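Long-range contact in putative ATP-grasp superfamily protein (Archaeoglobus fulgidus, PDB 3DF7), which is of unknown function but belongs to the ATP-grasp superfamily and probably binds ATP: residues Glu121-Gln126 and Ser237-Val242. Residues are numbered along the deposited sequence; the frame is centred on the assembly and turned at random.
Sequences EVQVPQ and SDQPYV
Q123 fits into the hollow between the side chains of Q239 and Y241, its CG sitting over the middle of the tyrosine ring, 3.8 Å from the centroid, in a CH-pi contact. CG, anti to the backbone N (chi1 -175°), is placed over the ring; the side chain runs beside Y241, pointing the same way, and crosses Q239 at about a right angle. Beyond CG the chain bends, and Q123 NE2 donates to V124 O (3.1 Å) from above that carbonyl's plane, tying the amide to its loop. A serine in place of Q123 would probably leave this face of Y241 without the CG packed over it and V124 O without the amide donor. The loop follows helix 111-118 in the ATP-grasp domain, and residues 122-125 run 89° from the direction of 239-242, at the start of strand 240-246, an outermost strand of the larger antiparallel sheet. A nearly straight hydrogen bond joins the two backbones, from V242 N to Q123 O at 2.9 Å. Next to it, V122 CG2 meets V242 CG2 at 3.8 Å. V124 CG1 and P125 CD rest against V242 O, while P125 N lies in plane at the Y241 ring edge. L118 touches both V124 and V242.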
ATOM      1  N   GLU A 121     -12.641 -12.785  13.524  1.00 17.03           N
ATOM      2  CA  GLU A 121     -13.492 -11.702  13.045  1.00 17.94           C
ATOM      3  C   GLU A 121     -13.748 -11.676  11.541  1.00 16.17           C
ATOM      4  O   GLU A 121     -14.715 -11.067  11.085  1.00 15.88           O
ATOM      5  CB  GLU A 121     -12.877 -10.376  13.473  1.00 21.18           C
ATOM      6  CG  GLU A 121     -12.718 -10.247  14.973  1.00 28.09           C
ATOM      7  CD  GLU A 121     -13.963  -9.705  15.636  1.00 32.11           C
ATOM      8  OE1 GLU A 121     -15.083 -10.049  15.191  1.00 34.73           O
ATOM      9  OE2 GLU A 121     -13.818  -8.934  16.606  1.00 35.70           O
ATOM     10  N   VAL A 122     -12.874 -12.318  10.775  1.00 13.22           N
ATOM     11  CA  VAL A 122     -13.021 -12.351   9.324  1.00 12.43           C
ATOM     12  C   VAL A 122     -12.297 -13.577   8.776  1.00 12.30           C
ATOM     13  O   VAL A 122     -11.402 -14.118   9.423  1.00  9.84           O
ATOM     14  CB  VAL A 122     -12.441 -11.063   8.681  1.00 14.42           C
ATOM     15  CG1 VAL A 122     -10.938 -11.008   8.887  1.00 12.55           C
ATOM     16  CG2 VAL A 122     -12.791 -11.008   7.198  1.00 14.14           C
ATOM     17  N   GLN A 123     -12.690 -14.025   7.591  1.00 10.09           N
ATOM     18  CA  GLN A 123     -12.066 -15.202   7.010  1.00 11.16           C
ATOM     19  C   GLN A 123     -10.616 -14.975   6.611  1.00 10.94           C
ATOM     20  O   GLN A 123     -10.316 -14.070   5.831  1.00 10.86           O
ATOM     21  CB  GLN A 123     -12.850 -15.670   5.785  1.00 11.01           C
ATOM     22  CG  GLN A 123     -12.320 -16.966   5.200  1.00 14.27           C
ATOM     23  CD  GLN A 123     -12.514 -18.142   6.136  1.00 16.69           C
ATOM     24  OE1 GLN A 123     -13.643 -18.471   6.510  1.00 14.90           O
ATOM     25  NE2 GLN A 123     -11.412 -18.778   6.527  1.00 15.82           N
ATOM     26  N   VAL A 124      -9.721 -15.795   7.158  1.00 10.05           N
ATOM     27  CA  VAL A 124      -8.300 -15.724   6.830  1.00  9.64           C
ATOM     28  C   VAL A 124      -7.816 -17.148   6.569  1.00 10.07           C
ATOM     29  O   VAL A 124      -8.453 -18.117   6.981  1.00  9.61           O
ATOM     30  CB  VAL A 124      -7.452 -15.117   7.983  1.00 10.20           C
ATOM     31  CG1 VAL A 124      -7.902 -13.695   8.271  1.00  8.71           C
ATOM     32  CG2 VAL A 124      -7.558 -15.989   9.230  1.00 10.69           C
ATOM     33  N   PRO A 125      -6.693 -17.296   5.861  1.00 10.25           N
ATOM     34  CA  PRO A 125      -6.205 -18.650   5.595  1.00 11.89           C
ATOM     35  C   PRO A 125      -5.535 -19.246   6.832  1.00 13.17           C
ATOM     36  O   PRO A 125      -5.104 -18.512   7.726  1.00 13.41           O
ATOM     37  CB  PRO A 125      -5.226 -18.441   4.442  1.00 13.50           C
ATOM     38  CG  PRO A 125      -4.680 -17.078   4.706  1.00 16.02           C
ATOM     39  CD  PRO A 125      -5.894 -16.284   5.145  1.00 10.83           C
ATOM     40  N   GLN A 126      -5.465 -20.571   6.899  1.00 12.76           N
ATOM     41  CA  GLN A 126      -4.811 -21.209   8.033  1.00 13.04           C
ATOM     42  C   GLN A 126      -3.406 -20.629   8.091  1.00 12.53           C
ATOM     43  O   GLN A 126      -2.742 -20.508   7.061  1.00 11.53           O
ATOM     44  CB  GLN A 126      -4.732 -22.722   7.836  1.00 15.21           C
ATOM     45  CG  GLN A 126      -6.060 -23.447   7.954  1.00 18.16           C
ATOM     46  CD  GLN A 126      -5.885 -24.953   7.926  1.00 20.83           C
ATOM     47  OE1 GLN A 126      -5.078 -25.507   8.678  1.00 18.78           O
ATOM     48  NE2 GLN A 126      -6.638 -25.623   7.062  1.00 21.16           N
ATOM     49  N   SER A 237     -11.621 -17.331  -3.520  1.00 14.16           N
ATOM     50  CA  SER A 237     -11.699 -18.705  -4.000  1.00 14.62           C
ATOM     51  C   SER A 237     -13.191 -18.957  -4.163  1.00 16.23           C
ATOM     52  O   SER A 237     -13.742 -18.759  -5.243  1.00 16.08           O
ATOM     53  CB  SER A 237     -11.096 -19.664  -2.972  1.00 13.96           C
ATOM     54  OG  SER A 237     -11.651 -19.451  -1.686  1.00 13.32           O
ATOM     55  N   ASP A 238     -13.840 -19.383  -3.084  1.00 16.40           N
ATOM     56  CA  ASP A 238     -15.278 -19.602  -3.103  1.00 16.74           C
ATOM     57  C   ASP A 238     -15.866 -18.497  -2.227  1.00 15.83           C
ATOM     58  O   ASP A 238     -17.078 -18.311  -2.161  1.00 14.03           O
ATOM     59  CB  ASP A 238     -15.630 -20.983  -2.537  1.00 20.61           C
ATOM     60  CG  ASP A 238     -15.272 -21.124  -1.073  1.00 24.03           C
ATOM     61  OD1 ASP A 238     -14.093 -20.920  -0.724  1.00 25.46           O
ATOM     62  OD2 ASP A 238     -16.172 -21.447  -0.268  1.00 30.91           O
ATOM     63  N   GLN A 239     -14.976 -17.762  -1.562  1.00 12.14           N
ATOM     64  CA  GLN A 239     -15.351 -16.657  -0.685  1.00 11.06           C
ATOM     65  C   GLN A 239     -14.115 -15.787  -0.480  1.00 10.68           C
ATOM     66  O   GLN A 239     -13.003 -16.187  -0.834  1.00 10.67           O
ATOM     67  CB  GLN A 239     -15.829 -17.180   0.679  1.00 10.48           C
ATOM     68  CG  GLN A 239     -14.728 -17.828   1.523  1.00 10.81           C
ATOM     69  CD  GLN A 239     -15.184 -18.201   2.937  1.00 13.13           C
ATOM     70  OE1 GLN A 239     -15.581 -17.340   3.729  1.00 14.70           O
ATOM     71  NE2 GLN A 239     -15.112 -19.489   3.259  1.00 13.61           N
ATOM     72  N   PRO A 240     -14.290 -14.581   0.080  1.00 10.50           N
ATOM     73  CA  PRO A 240     -13.121 -13.724   0.296  1.00  9.55           C
ATOM     74  C   PRO A 240     -12.265 -14.191   1.467  1.00 10.16           C
ATOM     75  O   PRO A 240     -12.781 -14.476   2.546  1.00  8.87           O
ATOM     76  CB  PRO A 240     -13.735 -12.351   0.580  1.00 10.09           C
ATOM     77  CG  PRO A 240     -15.062 -12.409  -0.124  1.00 11.54           C
ATOM     78  CD  PRO A 240     -15.534 -13.804   0.200  1.00 10.13           C
ATOM     79  N   TYR A 241     -10.958 -14.267   1.230  1.00  8.38           N
ATOM     80  CA  TYR A 241      -9.980 -14.630   2.247  1.00  9.48           C
ATOM     81  C   TYR A 241      -9.060 -13.414   2.385  1.00  8.61           C
ATOM     82  O   TYR A 241      -8.468 -12.969   1.396  1.00  8.98           O
ATOM     83  CB  TYR A 241      -9.137 -15.829   1.805  1.00  8.59           C
ATOM     84  CG  TYR A 241      -9.744 -17.182   2.088  1.00 10.68           C
ATOM     85  CD1 TYR A 241      -9.304 -17.950   3.165  1.00 11.30           C
ATOM     86  CD2 TYR A 241     -10.743 -17.704   1.270  1.00 11.69           C
ATOM     87  CE1 TYR A 241      -9.843 -19.208   3.418  1.00 11.62           C
ATOM     88  CE2 TYR A 241     -11.292 -18.959   1.516  1.00 12.85           C
ATOM     89  CZ  TYR A 241     -10.835 -19.705   2.591  1.00 12.60           C
ATOM     90  OH  TYR A 241     -11.364 -20.946   2.836  1.00 15.26           O
ATOM     91  N   VAL A 242      -8.961 -12.871   3.595  1.00  8.25           N
ATOM     92  CA  VAL A 242      -8.104 -11.716   3.848  1.00  7.64           C
ATOM     93  C   VAL A 242      -6.681 -12.204   4.091  1.00  7.00           C
ATOM     94  O   VAL A 242      -6.420 -12.983   5.015  1.00  7.53           O
ATOM     95  CB  VAL A 242      -8.595 -10.911   5.069  1.00  7.35           C
ATOM     96  CG1 VAL A 242      -7.608  -9.811   5.411  1.00  6.16           C
ATOM     97  CG2 VAL A 242      -9.957 -10.304   4.766  1.00  8.66           C
TER